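Local coordinates for Rna-directed RNA polymerase (PDB 3ZED), which copies viral RNA from an RNA template as an RNA-dependent RNA polymerase, and probably also becomes covalently attached to the genomic RNA, at residues Y420-R425 with N473-L478; S333-P338 with P438-F443; K188-T193 with S484-A489. One frame throughout, in Å; residues are numbered along the deposited sequence.

Overall arrangement
All three contacts lie in the palm-family region of the polymerase. Contacts 1 and 2 touch, with centres about 10 Å apart, because helix 326-340 of contact 2 packs on both segments of contact 1. Contact 3 uses the same helix 476-493 as contact 1, further along it, and their centres are about 16 Å apart; from contact 2 it is about 24 Å, centre to centre. Along the chain the segments of contacts 1 and 2 alternate, and both contacts fall inside the loop closed by contact 3. Helix 476-493 thus runs from the packed helices of contacts 1 and 2 to a region where residues 188-193 and the antiparallel sheet with strands 382-386 and 389-394 meet it.

Contact 1. Residues Y420-R425 with N473-L478; sequences YYLLTR and NAFTFL
Asn473 O is held twice by Thr476, at 2.7 Å from OG1 and at 3.0 Å from N, and this closes the type I turn that presents Phe475 to Leu422. The turn also contains an Asx turn: Phe475 N donates to Asn473 OD1 (2.8 Å, 152° at the hydrogen), coming from above the amide carbonyl plane. Phe475 is the N-cap of helix 476-493, and the glycine-rich lead-in followed by Thr476 is consistent with motif B of viral RNA polymerases. Thr476 OG1 also accepts from Gly472 N, which ties the loop to the first helical turn.

Across the contact everything is apolar and buried. Leu422 reaches over from helix 412-426 with CG beside its backbone N (chi1 -66°), and its CD1 branch meets the Phe475 ring obliquely at the CE2 and CZ corner, 3.6 Å from CE2. The same methyl lies 4.1 Å from Leu478 CD1, which sits above one face of the Phe475 ring toward its rim. Ser336 of helix 326-340 packs on Phe475 as well.

On the far side of helix 412-426, Thr424 OG1 lies 2.8 Å from Tyr420 O, which takes Thr424 N on the opposite face of its plane. Arg425 forms salt bridges with Glu195 and Glu202, and its NH1 meets Thr424 OG1 at 3.1 Å, exactly in the guanidinium plane and nearly straight (169°).

Contact 2. Residues S333-P338 with P438-F443; sequences SMVSTP and PTWATF
Met334 lies against the six-membered ring of Trp440 along much of its length, the two side chains crossing at about a right angle where helix 326-340 packs on helix 438-452. Both helices belong to the palm-family region, and their packing lies away from the annotated sites. CB starts the contact, 4.1 Å from Trp440 CH2. CG then runs on beside the backbone N of its own residue, anti to the carbonyl carbon (chi1 -81°), and makes no close approach. SD comes back to the ring, 4.0 Å from Trp440 CH2; measured to the ring centroid the sulfur is 5.1 Å away and 66° off the normal, an oblique Met-aromatic contact. Bending at chi3 (70°) then brings CE round to Trp440 CZ2, at 3.6 Å the closest approach between the segments.

Val335 takes the neighbouring part of the same ring. Its CG2 lies 3.8 Å from Trp440 CZ3, also obliquely, while the CG1 branch packs on Leu423 of helix 412-426. One valine therefore touches two helices with its two methyls. Leu331 and Ile271 of helix 260-278 add further packing on the indole.

Within helix 326-340, Thr337 OG1 donates to Ser333 O at 2.6 Å, just ahead of the kink at Pro338.

No hydrogen bond spans the two segments: the contact is van der Waals packing of methyls, sulfur and indole, with apolar surface buried from water. The indole's single polar atom, NE1, is satisfied by Trp219 O, a bond that probably helps to fix the rotation of the ring.

Contact 3. Residues K188-T193 with S484-A489; sequences KTVGYT and STIVVA
Residues 188-190 make up most of the short helix 187-190; the chain leaves it through a Schellman motif, and residues on both sides of that turn pack on the middle of helix 476-493. Val190 and Ile486 bring the two backbones nearest, with their CA atoms 8.8 Å apart. Gly191 is the C-prime residue, with a positive phi of 120°: Tyr192 N bonds back to Pro187 O and Gly191 N to Lys188 O. The chain then straightens, and Thr193 serves as the N-cap of helix 194-204, so two helices follow each other with a short link between them. Thr193 N is taken in turn by Gln196 OE1.

The turn lets Val190, at the helix end, and Tyr192, just after it, both face helix 476-493 of the palm. Val190 CG1 touches Ile486 CG2 at 4.3 Å, and that same methyl is 4.4 Å from Tyr192 CE2, so Ile486 reaches both residues with one branch. Tyr192 holds its ring beside its own backbone N, anti to the carbonyl carbon (chi1 -63°), and from there the ring points at a slant toward helix 476-493, with its hydroxyl end at Ala489. Ile486 CG2 and Ala489 CB both meet the ring obliquely. Leu197 and Leu200 of helix 194-204 pack on the tyrosine too, and Leu200 also reaches Ala489.

Elsewhere on helix 476-493, Val487 and Val488 pack on strands 382-386 and 389-394, placing the helix between their antiparallel sheet and residues 188-193. Tyr192 OH hydrogen-bonds to Glu490 OE2, one residue beyond the segment, and the same oxygen, Tyr192 OH, lies 3.6 Å from Ala489 CB in van der Waals contact.

Contact 1. Residues Y420-R425 with N473-L478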
loop_
_atom_site.group_PDB
_atom_site.type_symbol
_atom_site.label_atom_id
_atom_site.label_comp_id
_atom_site.label_asym_id
_atom_site.label_seq_id
_atom_site.Cartn_x
_atom_site.Cartn_y
_atom_site.Cartn_z
ATOM N N TYR B 420 -10.059 2.898 14.886
ATOM C CA TYR B 420 -11.219 2.485 15.673
ATOM C C TYR B 420 -11.621 1.047 15.280
ATOM O O TYR B 420 -11.811 0.205 16.148
ATOM C CB TYR B 420 -12.383 3.472 15.460
ATOM C CG TYR B 420 -13.664 3.049 16.143
ATOM C CD1 TYR B 420 -13.921 3.400 17.468
ATOM C CD2 TYR B 420 -14.621 2.291 15.469
ATOM C CE1 TYR B 420 -15.080 2.981 18.114
ATOM C CE2 TYR B 420 -15.782 1.863 16.108
ATOM C CZ TYR B 420 -16.012 2.221 17.429
ATOM O OH TYR B 420 -17.163 1.818 18.064
ATOM N N TYR B 421 -11.743 0.782 13.964
ATOM C CA TYR B 421 -12.124 -0.524 13.424
ATOM C C TYR B 421 -11.119 -1.618 13.820
ATOM O O TYR B 421 -11.536 -2.685 14.270
ATOM C CB TYR B 421 -12.269 -0.448 11.897
ATOM C CG TYR B 421 -12.658 -1.765 11.266
ATOM C CD1 TYR B 421 -13.899 -2.342 11.518
ATOM C CD2 TYR B 421 -11.788 -2.432 10.414
ATOM C CE1 TYR B 421 -14.256 -3.564 10.957
ATOM C CE2 TYR B 421 -12.136 -3.651 9.836
ATOM C CZ TYR B 421 -13.366 -4.220 10.121
ATOM O OH TYR B 421 -13.723 -5.404 9.537
ATOM N N LEU B 422 -9.811 -1.343 13.703
ATOM C CA LEU B 422 -8.769 -2.307 14.065
ATOM C C LEU B 422 -8.759 -2.613 15.571
ATOM O O LEU B 422 -8.606 -3.768 15.951
ATOM C CB LEU B 422 -7.383 -1.797 13.638
ATOM C CG LEU B 422 -7.095 -1.665 12.110
ATOM C CD1 LEU B 422 -5.739 -1.059 11.883
ATOM C CD2 LEU B 422 -7.126 -3.019 11.402
ATOM N N LEU B 423 -8.928 -1.587 16.427
ATOM C CA LEU B 423 -8.883 -1.774 17.881
ATOM C C LEU B 423 -10.153 -2.400 18.444
ATOM O O LEU B 423 -10.060 -3.082 19.451
ATOM C CB LEU B 423 -8.571 -0.462 18.619
ATOM C CG LEU B 423 -7.098 -0.253 19.011
ATOM C CD1 LEU B 423 -6.199 -0.098 17.767
ATOM C CD2 LEU B 423 -6.944 0.963 19.917
ATOM N N THR B 424 -11.316 -2.216 17.788
ATOM C CA THR B 424 -12.570 -2.797 18.274
ATOM C C THR B 424 -12.784 -4.212 17.688
ATOM O O THR B 424 -13.175 -5.103 18.418
ATOM C CB THR B 424 -13.787 -1.868 17.992
ATOM O OG1 THR B 424 -13.897 -1.602 16.594
ATOM C CG2 THR B 424 -13.713 -0.546 18.742
ATOM N N ARG B 425 -12.532 -4.417 16.389
ATOM C CA ARG B 425 -12.784 -5.701 15.736
ATOM C C ARG B 425 -11.555 -6.624 15.691
ATOM O O ARG B 425 -11.729 -7.834 15.564
ATOM C CB ARG B 425 -13.337 -5.486 14.302
ATOM C CG ARG B 425 -14.856 -5.259 14.209
ATOM C CD ARG B 425 -15.316 -3.949 14.833
ATOM N NE ARG B 425 -16.752 -3.755 14.646
ATOM C CZ ARG B 425 -17.460 -2.750 15.145
ATOM N NH1 ARG B 425 -16.872 -1.805 15.868
ATOM N NH2 ARG B 425 -18.764 -2.679 14.921
ATOM N N ASN B 473 3.089 5.108 3.564
ATOM C CA ASN B 473 3.006 4.854 5.004
ATOM C C ASN B 473 2.295 3.499 5.224
ATOM O O ASN B 473 1.589 3.024 4.333
ATOM C CB ASN B 473 2.325 6.023 5.768
ATOM C CG ASN B 473 0.815 5.940 5.918
ATOM O OD1 ASN B 473 0.286 5.269 6.802
ATOM N ND2 ASN B 473 0.092 6.651 5.089
ATOM N N ALA B 474 2.500 2.871 6.399
ATOM C CA ALA B 474 1.963 1.555 6.772
ATOM C C ALA B 474 0.430 1.444 6.594
ATOM O O ALA B 474 -0.068 0.362 6.309
ATOM C CB ALA B 474 2.344 1.242 8.207
ATOM N N PHE B 475 -0.302 2.552 6.722
ATOM C CA PHE B 475 -1.769 2.542 6.599
ATOM C C PHE B 475 -2.272 2.991 5.215
ATOM O O PHE B 475 -3.479 3.179 5.064
ATOM C CB PHE B 475 -2.393 3.413 7.715
ATOM C CG PHE B 475 -2.614 2.665 9.026
ATOM C CD1 PHE B 475 -1.561 2.018 9.670
ATOM C CD2 PHE B 475 -3.874 2.603 9.604
ATOM C CE1 PHE B 475 -1.770 1.303 10.858
ATOM C CE2 PHE B 475 -4.081 1.900 10.793
ATOM C CZ PHE B 475 -3.030 1.252 11.410
ATOM N N THR B 476 -1.385 3.106 4.197
ATOM C CA THR B 476 -1.790 3.587 2.864
ATOM C C THR B 476 -3.002 2.773 2.308
ATOM O O THR B 476 -4.050 3.369 2.008
ATOM C CB THR B 476 -0.601 3.623 1.868
ATOM O OG1 THR B 476 0.412 4.508 2.370
ATOM C CG2 THR B 476 -1.031 4.110 0.473
ATOM N N PHE B 477 -2.852 1.442 2.194
ATOM C CA PHE B 477 -3.910 0.545 1.685
ATOM C C PHE B 477 -5.202 0.684 2.505
ATOM O O PHE B 477 -6.285 0.831 1.921
ATOM C CB PHE B 477 -3.447 -0.944 1.701
ATOM C CG PHE B 477 -4.566 -1.920 1.366
ATOM C CD1 PHE B 477 -5.447 -2.365 2.354
ATOM C CD2 PHE B 477 -4.746 -2.380 0.065
ATOM C CE1 PHE B 477 -6.528 -3.195 2.031
ATOM C CE2 PHE B 477 -5.823 -3.222 -0.257
ATOM C CZ PHE B 477 -6.708 -3.611 0.722
ATOM N N LEU B 478 -5.080 0.573 3.855
ATOM C CA LEU B 478 -6.218 0.593 4.781
ATOM C C LEU B 478 -7.021 1.886 4.700
ATOM O O LEU B 478 -8.243 1.836 4.596
ATOM C CB LEU B 478 -5.758 0.339 6.243
ATOM C CG LEU B 478 -5.208 -1.056 6.543
ATOM C CD1 LEU B 478 -4.583 -1.123 7.915
ATOM C CD2 LEU B 478 -6.279 -2.114 6.393
#

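Contact 2. Residues S333-P338 with P438-F443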
loop_
_atom_site.group_PDB
_atom_site.type_symbol
_atom_site.label_atom_id
_atom_site.label_comp_id
_atom_site.label_asym_id
_atom_site.label_seq_id
_atom_site.Cartn_x
_atom_site.Cartn_y
_atom_site.Cartn_z
ATOM N N SER B 333 2.885 -0.301 12.236
ATOM C CA SER B 333 2.872 -1.682 11.740
ATOM C C SER B 333 2.553 -2.662 12.841
ATOM O O SER B 333 1.968 -3.698 12.542
ATOM C CB SER B 333 4.195 -2.039 11.069
ATOM O OG SER B 333 4.370 -1.204 9.939
ATOM N N MET B 334 2.883 -2.325 14.108
ATOM C CA MET B 334 2.542 -3.154 15.269
ATOM C C MET B 334 0.999 -3.220 15.472
ATOM O O MET B 334 0.502 -4.187 16.028
ATOM C CB MET B 334 3.230 -2.620 16.532
ATOM C CG MET B 334 4.662 -3.055 16.655
ATOM S SD MET B 334 5.562 -2.208 17.983
ATOM C CE MET B 334 4.797 -2.929 19.427
ATOM N N VAL B 335 0.253 -2.216 14.993
ATOM C CA VAL B 335 -1.216 -2.177 15.120
ATOM C C VAL B 335 -1.871 -2.931 13.930
ATOM O O VAL B 335 -2.774 -3.737 14.128
ATOM C CB VAL B 335 -1.751 -0.705 15.236
ATOM C CG1 VAL B 335 -3.278 -0.661 15.372
ATOM C CG2 VAL B 335 -1.073 0.045 16.390
ATOM N N SER B 336 -1.420 -2.655 12.704
ATOM C CA SER B 336 -2.039 -3.212 11.499
ATOM C C SER B 336 -1.627 -4.638 11.122
ATOM O O SER B 336 -2.512 -5.450 10.864
ATOM C CB SER B 336 -1.796 -2.301 10.302
ATOM O OG SER B 336 -0.415 -2.038 10.129
ATOM N N THR B 337 -0.315 -4.937 11.051
ATOM C CA THR B 337 0.181 -6.207 10.521
ATOM C C THR B 337 -0.272 -7.444 11.329
ATOM O O THR B 337 -0.662 -8.391 10.651
ATOM C CB THR B 337 1.690 -6.185 10.236
ATOM O OG1 THR B 337 2.415 -6.012 11.435
ATOM C CG2 THR B 337 2.090 -5.078 9.252
ATOM N N PRO B 338 -0.352 -7.488 12.695
ATOM C CA PRO B 338 -0.847 -8.723 13.351
ATOM C C PRO B 338 -2.315 -9.021 13.004
ATOM O O PRO B 338 -2.703 -10.187 12.981
ATOM C CB PRO B 338 -0.662 -8.432 14.855
ATOM C CG PRO B 338 0.359 -7.354 14.913
ATOM C CD PRO B 338 0.053 -6.493 13.711
ATOM N N PRO B 438 -4.109 1.872 27.950
ATOM C CA PRO B 438 -4.379 3.281 27.603
ATOM C C PRO B 438 -3.282 3.955 26.764
ATOM O O PRO B 438 -3.612 4.760 25.884
ATOM C CB PRO B 438 -4.526 3.954 28.973
ATOM C CG PRO B 438 -4.995 2.860 29.870
ATOM C CD PRO B 438 -4.168 1.678 29.421
ATOM N N THR B 439 -1.998 3.627 27.001
ATOM C CA THR B 439 -0.887 4.219 26.231
ATOM C C THR B 439 -1.024 3.919 24.733
ATOM O O THR B 439 -0.885 4.836 23.916
ATOM C CB THR B 439 0.457 3.719 26.772
ATOM O OG1 THR B 439 0.590 4.197 28.103
ATOM C CG2 THR B 439 1.661 4.171 25.928
ATOM N N TRP B 440 -1.322 2.656 24.384
ATOM C CA TRP B 440 -1.452 2.277 22.979
ATOM C C TRP B 440 -2.761 2.797 22.361
ATOM O O TRP B 440 -2.765 3.114 21.172
ATOM C CB TRP B 440 -1.282 0.776 22.788
ATOM C CG TRP B 440 0.161 0.417 22.604
ATOM C CD1 TRP B 440 1.058 0.080 23.579
ATOM C CD2 TRP B 440 0.901 0.475 21.377
ATOM N NE1 TRP B 440 2.294 -0.157 23.021
ATOM C CE2 TRP B 440 2.226 0.079 21.669
ATOM C CE3 TRP B 440 0.565 0.800 20.051
ATOM C CZ2 TRP B 440 3.225 0.035 20.689
ATOM C CZ3 TRP B 440 1.543 0.709 19.073
ATOM C CH2 TRP B 440 2.857 0.337 19.395
ATOM N N ALA B 441 -3.833 2.960 23.167
ATOM C CA ALA B 441 -5.098 3.571 22.710
ATOM C C ALA B 441 -4.846 5.056 22.390
ATOM O O ALA B 441 -5.387 5.554 21.413
ATOM C CB ALA B 441 -6.181 3.438 23.782
ATOM N N THR B 442 -3.964 5.728 23.166
ATOM C CA THR B 442 -3.580 7.131 22.969
ATOM C C THR B 442 -2.775 7.271 21.679
ATOM O O THR B 442 -3.061 8.159 20.874
ATOM C CB THR B 442 -2.787 7.647 24.186
ATOM O OG1 THR B 442 -3.583 7.443 25.348
ATOM C CG2 THR B 442 -2.411 9.134 24.070
ATOM N N PHE B 443 -1.766 6.397 21.484
ATOM C CA PHE B 443 -0.968 6.448 20.271
ATOM C C PHE B 443 -1.847 6.228 19.069
ATOM O O PHE B 443 -1.843 7.068 18.173
ATOM C CB PHE B 443 0.181 5.425 20.288
ATOM C CG PHE B 443 0.904 5.347 18.961
ATOM C CD1 PHE B 443 1.670 6.421 18.500
ATOM C CD2 PHE B 443 0.746 4.241 18.129
ATOM C CE1 PHE B 443 2.297 6.375 17.244
ATOM C CE2 PHE B 443 1.361 4.198 16.865
ATOM C CZ PHE B 443 2.134 5.264 16.431
#

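Contact 3. Residues K188-T193 with S484-A489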
loop_
_atom_site.group_PDB
_atom_site.type_symbol
_atom_site.label_atom_id
_atom_site.label_comp_id
_atom_site.label_asym_id
_atom_site.label_seq_id
_atom_site.Cartn_x
_atom_site.Cartn_y
_atom_site.Cartn_z
ATOM N N LYS B 188 -17.294 12.279 9.669
ATOM C CA LYS B 188 -18.325 12.967 10.451
ATOM C C LYS B 188 -19.101 13.973 9.563
ATOM O O LYS B 188 -20.330 13.971 9.603
ATOM C CB LYS B 188 -17.724 13.659 11.694
ATOM C CG LYS B 188 -18.748 14.422 12.527
ATOM C CD LYS B 188 -18.103 15.164 13.686
ATOM C CE LYS B 188 -19.080 16.034 14.447
ATOM N NZ LYS B 188 -18.392 16.991 15.357
ATOM N N THR B 189 -18.386 14.790 8.748
ATOM C CA THR B 189 -18.975 15.788 7.833
ATOM C C THR B 189 -19.886 15.082 6.804
ATOM O O THR B 189 -20.958 15.601 6.507
ATOM C CB THR B 189 -17.855 16.628 7.161
ATOM O OG1 THR B 189 -17.183 17.373 8.173
ATOM C CG2 THR B 189 -18.366 17.609 6.096
ATOM N N VAL B 190 -19.475 13.898 6.293
ATOM C CA VAL B 190 -20.246 13.094 5.328
ATOM C C VAL B 190 -21.531 12.543 6.022
ATOM O O VAL B 190 -22.575 12.427 5.374
ATOM C CB VAL B 190 -19.382 11.980 4.669
ATOM C CG1 VAL B 190 -20.182 11.169 3.643
ATOM C CG2 VAL B 190 -18.135 12.573 4.017
ATOM N N GLY B 191 -21.444 12.265 7.325
ATOM C CA GLY B 191 -22.577 11.801 8.113
ATOM C C GLY B 191 -22.425 10.450 8.782
ATOM O O GLY B 191 -23.435 9.852 9.176
ATOM N N TYR B 192 -21.172 9.964 8.938
ATOM C CA TYR B 192 -20.917 8.669 9.573
ATOM C C TYR B 192 -20.211 8.793 10.907
ATOM O O TYR B 192 -19.246 9.549 11.032
ATOM C CB TYR B 192 -20.061 7.755 8.674
ATOM C CG TYR B 192 -20.693 7.376 7.353
ATOM C CD1 TYR B 192 -21.485 6.234 7.238
ATOM C CD2 TYR B 192 -20.456 8.126 6.208
ATOM C CE1 TYR B 192 -22.068 5.879 6.027
ATOM C CE2 TYR B 192 -21.040 7.784 4.989
ATOM C CZ TYR B 192 -21.835 6.654 4.903
ATOM O OH TYR B 192 -22.405 6.311 3.707
ATOM N N THR B 193 -20.657 8.000 11.896
ATOM C CA THR B 193 -19.965 7.883 13.177
ATOM C C THR B 193 -18.857 6.815 12.969
ATOM O O THR B 193 -18.870 6.138 11.941
ATOM C CB THR B 193 -20.929 7.499 14.315
ATOM O OG1 THR B 193 -21.444 6.192 14.061
ATOM C CG2 THR B 193 -22.074 8.511 14.534
ATOM N N SER B 484 -12.755 4.299 -0.285
ATOM C CA SER B 484 -13.536 3.622 -1.331
ATOM C C SER B 484 -14.821 3.032 -0.758
ATOM O O SER B 484 -15.849 3.077 -1.425
ATOM C CB SER B 484 -12.715 2.529 -2.004
ATOM O OG SER B 484 -11.653 3.108 -2.736
ATOM N N THR B 485 -14.769 2.532 0.493
ATOM C CA THR B 485 -15.924 1.990 1.234
ATOM C C THR B 485 -17.020 3.073 1.382
ATOM O O THR B 485 -18.205 2.778 1.206
ATOM C CB THR B 485 -15.452 1.430 2.594
ATOM O OG1 THR B 485 -14.692 0.252 2.332
ATOM C CG2 THR B 485 -16.603 1.115 3.551
ATOM N N ILE B 486 -16.600 4.320 1.691
ATOM C CA ILE B 486 -17.484 5.472 1.850
ATOM C C ILE B 486 -18.162 5.788 0.500
ATOM O O ILE B 486 -19.384 5.973 0.461
ATOM C CB ILE B 486 -16.717 6.699 2.436
ATOM C CG1 ILE B 486 -16.296 6.428 3.897
ATOM C CG2 ILE B 486 -17.548 8.009 2.282
ATOM C CD1 ILE B 486 -15.336 7.464 4.551
ATOM N N VAL B 487 -17.371 5.822 -0.597
ATOM C CA VAL B 487 -17.882 6.092 -1.941
ATOM C C VAL B 487 -18.919 4.994 -2.325
ATOM O O VAL B 487 -20.014 5.326 -2.782
ATOM C CB VAL B 487 -16.726 6.237 -2.988
ATOM C CG1 VAL B 487 -17.260 6.302 -4.421
ATOM C CG2 VAL B 487 -15.854 7.457 -2.690
ATOM N N VAL B 488 -18.594 3.713 -2.064
ATOM C CA VAL B 488 -19.464 2.561 -2.380
ATOM C C VAL B 488 -20.740 2.609 -1.516
ATOM O O VAL B 488 -21.825 2.453 -2.072
ATOM C CB VAL B 488 -18.718 1.199 -2.271
ATOM C CG1 VAL B 488 -19.679 0.014 -2.354
ATOM C CG2 VAL B 488 -17.648 1.090 -3.350
ATOM N N ALA B 489 -20.621 2.874 -0.196
ATOM C CA ALA B 489 -21.782 2.997 0.700
ATOM C C ALA B 489 -22.752 4.094 0.211
ATOM O O ALA B 489 -23.968 3.912 0.270
ATOM C CB ALA B 489 -21.323 3.302 2.114
#